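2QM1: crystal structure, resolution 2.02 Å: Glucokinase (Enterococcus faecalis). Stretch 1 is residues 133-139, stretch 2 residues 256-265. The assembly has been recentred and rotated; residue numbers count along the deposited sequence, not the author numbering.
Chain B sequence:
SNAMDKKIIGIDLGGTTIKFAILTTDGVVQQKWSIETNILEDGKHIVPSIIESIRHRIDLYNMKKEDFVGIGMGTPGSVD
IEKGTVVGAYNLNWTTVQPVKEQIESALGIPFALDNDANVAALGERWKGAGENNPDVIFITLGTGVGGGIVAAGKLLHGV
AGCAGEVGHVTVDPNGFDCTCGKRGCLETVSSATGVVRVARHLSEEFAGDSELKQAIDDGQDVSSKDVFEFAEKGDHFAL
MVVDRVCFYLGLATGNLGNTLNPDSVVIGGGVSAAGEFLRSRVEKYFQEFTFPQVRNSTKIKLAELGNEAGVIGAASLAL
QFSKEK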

# COMPACT_ATOMS: atom_id res chain seq x y z
N ASN B 133 -4.17 -15.60 -9.25
CA ASN B 133 -4.33 -15.97 -7.84
C ASN B 133 -3.13 -15.66 -6.95
O ASN B 133 -2.99 -16.25 -5.93
N ASN B 134 -2.27 -14.74 -7.35
CA ASN B 134 -1.19 -14.32 -6.50
C ASN B 134 -1.68 -13.63 -5.20
O ASN B 134 -2.73 -13.00 -5.22
N PRO B 135 -0.96 -13.82 -4.08
CA PRO B 135 -1.30 -13.11 -2.83
C PRO B 135 -1.13 -11.61 -2.88
O PRO B 135 -1.59 -10.94 -1.99
N ASP B 136 -0.38 -11.10 -3.87
CA ASP B 136 -0.12 -9.68 -3.95
C ASP B 136 -0.38 -9.19 -5.36
O ASP B 136 0.43 -9.40 -6.26
N VAL B 137 -1.53 -8.54 -5.54
CA VAL B 137 -1.98 -8.02 -6.87
C VAL B 137 -2.63 -6.65 -6.69
O VAL B 137 -3.50 -6.48 -5.82
N ILE B 138 -2.22 -5.70 -7.51
CA ILE B 138 -2.91 -4.40 -7.56
C ILE B 138 -3.69 -4.25 -8.87
O ILE B 138 -3.16 -4.48 -9.97
N PHE B 139 -4.98 -3.96 -8.73
CA PHE B 139 -5.85 -3.64 -9.87
C PHE B 139 -6.07 -2.12 -9.96
O PHE B 139 -6.44 -1.48 -8.97
N ASN B 256 5.25 3.85 -7.62
CA ASN B 256 5.37 4.11 -6.20
C ASN B 256 4.55 3.09 -5.45
O ASN B 256 4.88 2.75 -4.31
N LEU B 257 3.47 2.60 -6.09
CA LEU B 257 2.79 1.40 -5.58
C LEU B 257 3.71 0.16 -5.59
O LEU B 257 3.69 -0.66 -4.66
N GLY B 258 4.50 0.00 -6.65
CA GLY B 258 5.44 -1.09 -6.64
C GLY B 258 6.50 -0.94 -5.55
O GLY B 258 6.81 -1.92 -4.81
N ASN B 259 7.06 0.27 -5.43
CA ASN B 259 8.05 0.56 -4.40
C ASN B 259 7.56 0.32 -2.96
O ASN B 259 8.33 -0.04 -2.09
N THR B 260 6.29 0.53 -2.71
CA THR B 260 5.71 0.43 -1.36
C THR B 260 5.16 -0.97 -1.09
O THR B 260 5.21 -1.43 0.06
N LEU B 261 4.58 -1.60 -2.11
CA LEU B 261 3.80 -2.84 -1.95
C LEU B 261 4.41 -4.07 -2.65
O LEU B 261 4.10 -5.21 -2.30
N ASN B 262 5.25 -3.83 -3.66
CA ASN B 262 5.92 -4.91 -4.37
C ASN B 262 4.98 -6.05 -4.81
O ASN B 262 5.28 -7.20 -4.58
N PRO B 263 3.87 -5.76 -5.48
CA PRO B 263 2.92 -6.85 -5.78
C PRO B 263 3.45 -7.74 -6.87
O PRO B 263 4.38 -7.38 -7.56
N ASP B 264 2.90 -8.93 -7.05
CA ASP B 264 3.41 -9.78 -8.15
C ASP B 264 3.11 -9.07 -9.47
O ASP B 264 3.91 -9.06 -10.42
N SER B 265 1.94 -8.43 -9.50
CA SER B 265 1.58 -7.62 -10.66
C SER B 265 0.66 -6.42 -10.32
O SER B 265 -0.06 -6.43 -9.32

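The contact is a small, mostly buried junction in which two backbone hydrogen bonds join the start of a strand to the segment leaving a helix, while one isoleucine supplies most of the apolar packing. D264 N donates to D136 O at 2.6 Å, and I138 N donates to S265 O at 2.9 Å in a nearly straight bond; the same S265 O also receives a CA-H...O contact from V137 CA at 3.5 Å. Side chains fill the space around these two bonds.

I138 is the apolar centre. Its CA-to-CB bond points sideways, but the extended mt rotamer brings the end of the chain nearer, so that I138 CD1 meets P263 CG at 3.6 Å, L261 CD1 at 3.7 Å and L257 CB at 4.0 Å. L257 and L261, one helical turn apart, both point toward stretch 1 and both adopt mt, a common leucine rotamer in helices. The helix ends at L261; N262, with positive phi, is the first residue to leave helical geometry and leads into P263. The proline ring, C-gamma endo, points toward stretch 1; it is compact and apolar, and P263 CB lies 4.3 Å from D136 CB.

V137 (t) and S265 (p) meet more lightly, V137 CG1 lying 3.8 Å from S265 OG; beta-branched valine favours extended backbone, and small serine fits a buried site.

Polar side chains serve the loop before the strand. N134 OD1 accepts a hydrogen bond from D136 N at 3.1 Å, bracing the turn around P135. N134 and D264 (both t) point toward each other's stretch, N134 OD1 lying 3.1 Å from D264 CB. D136 starts toward stretch 2, but in the m rotamer its end leads away. A water donates to D136 OD1 at 3.0 Å and to L261 O at 2.7 Å, linking the carboxylate to the last helical residue.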

# COMPACT_ATOMS: atom_id res chain seq x y z
CB ASN B 133 -4.73 -17.43 -7.75
CG ASN B 133 -6.20 -17.62 -8.16
OD1 ASN B 133 -6.50 -18.04 -9.30
ND2 ASN B 133 -7.10 -17.23 -7.26
CB ASN B 134 -0.25 -13.40 -7.27
CG ASN B 134 1.13 -13.43 -6.70
OD1 ASN B 134 1.47 -12.65 -5.77
ND2 ASN B 134 1.93 -14.41 -7.16
CB PRO B 135 -0.29 -13.64 -1.80
CG PRO B 135 0.29 -14.93 -2.43
CD PRO B 135 0.13 -14.80 -3.90
CB ASP B 136 1.32 -9.36 -3.45
CG ASP B 136 1.56 -9.87 -2.02
OD1 ASP B 136 1.19 -9.18 -1.04
OD2 ASP B 136 2.07 -11.00 -1.88
CB VAL B 137 -3.00 -8.95 -7.58
CG1 VAL B 137 -3.37 -8.40 -8.98
CG2 VAL B 137 -2.45 -10.34 -7.75
CB ILE B 138 -1.94 -3.25 -7.35
CG1 ILE B 138 -1.28 -3.41 -5.96
CG2 ILE B 138 -2.63 -1.93 -7.44
CD1 ILE B 138 -0.04 -2.47 -5.70
CB PHE B 139 -7.20 -4.37 -9.78
CG PHE B 139 -8.10 -4.14 -10.97
CD1 PHE B 139 -7.70 -4.53 -12.25
CD2 PHE B 139 -9.34 -3.55 -10.81
CE1 PHE B 139 -8.50 -4.32 -13.35
CE2 PHE B 139 -10.17 -3.34 -11.93
CZ PHE B 139 -9.73 -3.72 -13.20
CB ASN B 256 4.96 5.56 -5.86
CG ASN B 256 6.14 6.55 -5.97
OD1 ASN B 256 5.95 7.77 -6.11
ND2 ASN B 256 7.34 6.03 -5.94
CB LEU B 257 1.54 1.12 -6.42
CG LEU B 257 0.35 2.09 -6.24
CD1 LEU B 257 -0.69 1.78 -7.29
CD2 LEU B 257 -0.26 1.90 -4.93
CB ASN B 259 8.51 2.00 -4.51
CG ASN B 259 9.32 2.28 -5.79
OD1 ASN B 259 10.06 1.42 -6.28
ND2 ASN B 259 9.13 3.47 -6.34
CB THR B 260 4.50 1.35 -1.25
OG1 THR B 260 4.94 2.69 -1.42
CG2 THR B 260 3.78 1.20 0.12
CB LEU B 261 2.38 -2.63 -2.47
CG LEU B 261 1.50 -1.70 -1.61
CD1 LEU B 261 0.23 -1.17 -2.30
CD2 LEU B 261 1.17 -2.44 -0.33
CB ASN B 262 7.04 -5.51 -3.50
CG ASN B 262 7.94 -6.45 -4.31
OD1 ASN B 262 8.05 -6.34 -5.56
ND2 ASN B 262 8.57 -7.36 -3.63
CB PRO B 263 1.68 -6.08 -6.28
CG PRO B 263 2.31 -4.90 -7.01
CD PRO B 263 3.46 -4.48 -6.09
CB ASP B 264 2.81 -11.16 -8.12
CG ASP B 264 3.21 -12.00 -9.33
OD1 ASP B 264 2.29 -12.45 -10.05
OD2 ASP B 264 4.42 -12.18 -9.57
CB SER B 265 0.91 -8.51 -11.72
OG SER B 265 -0.39 -8.92 -11.32
O HOH W 1 1.80 -6.25 -1.37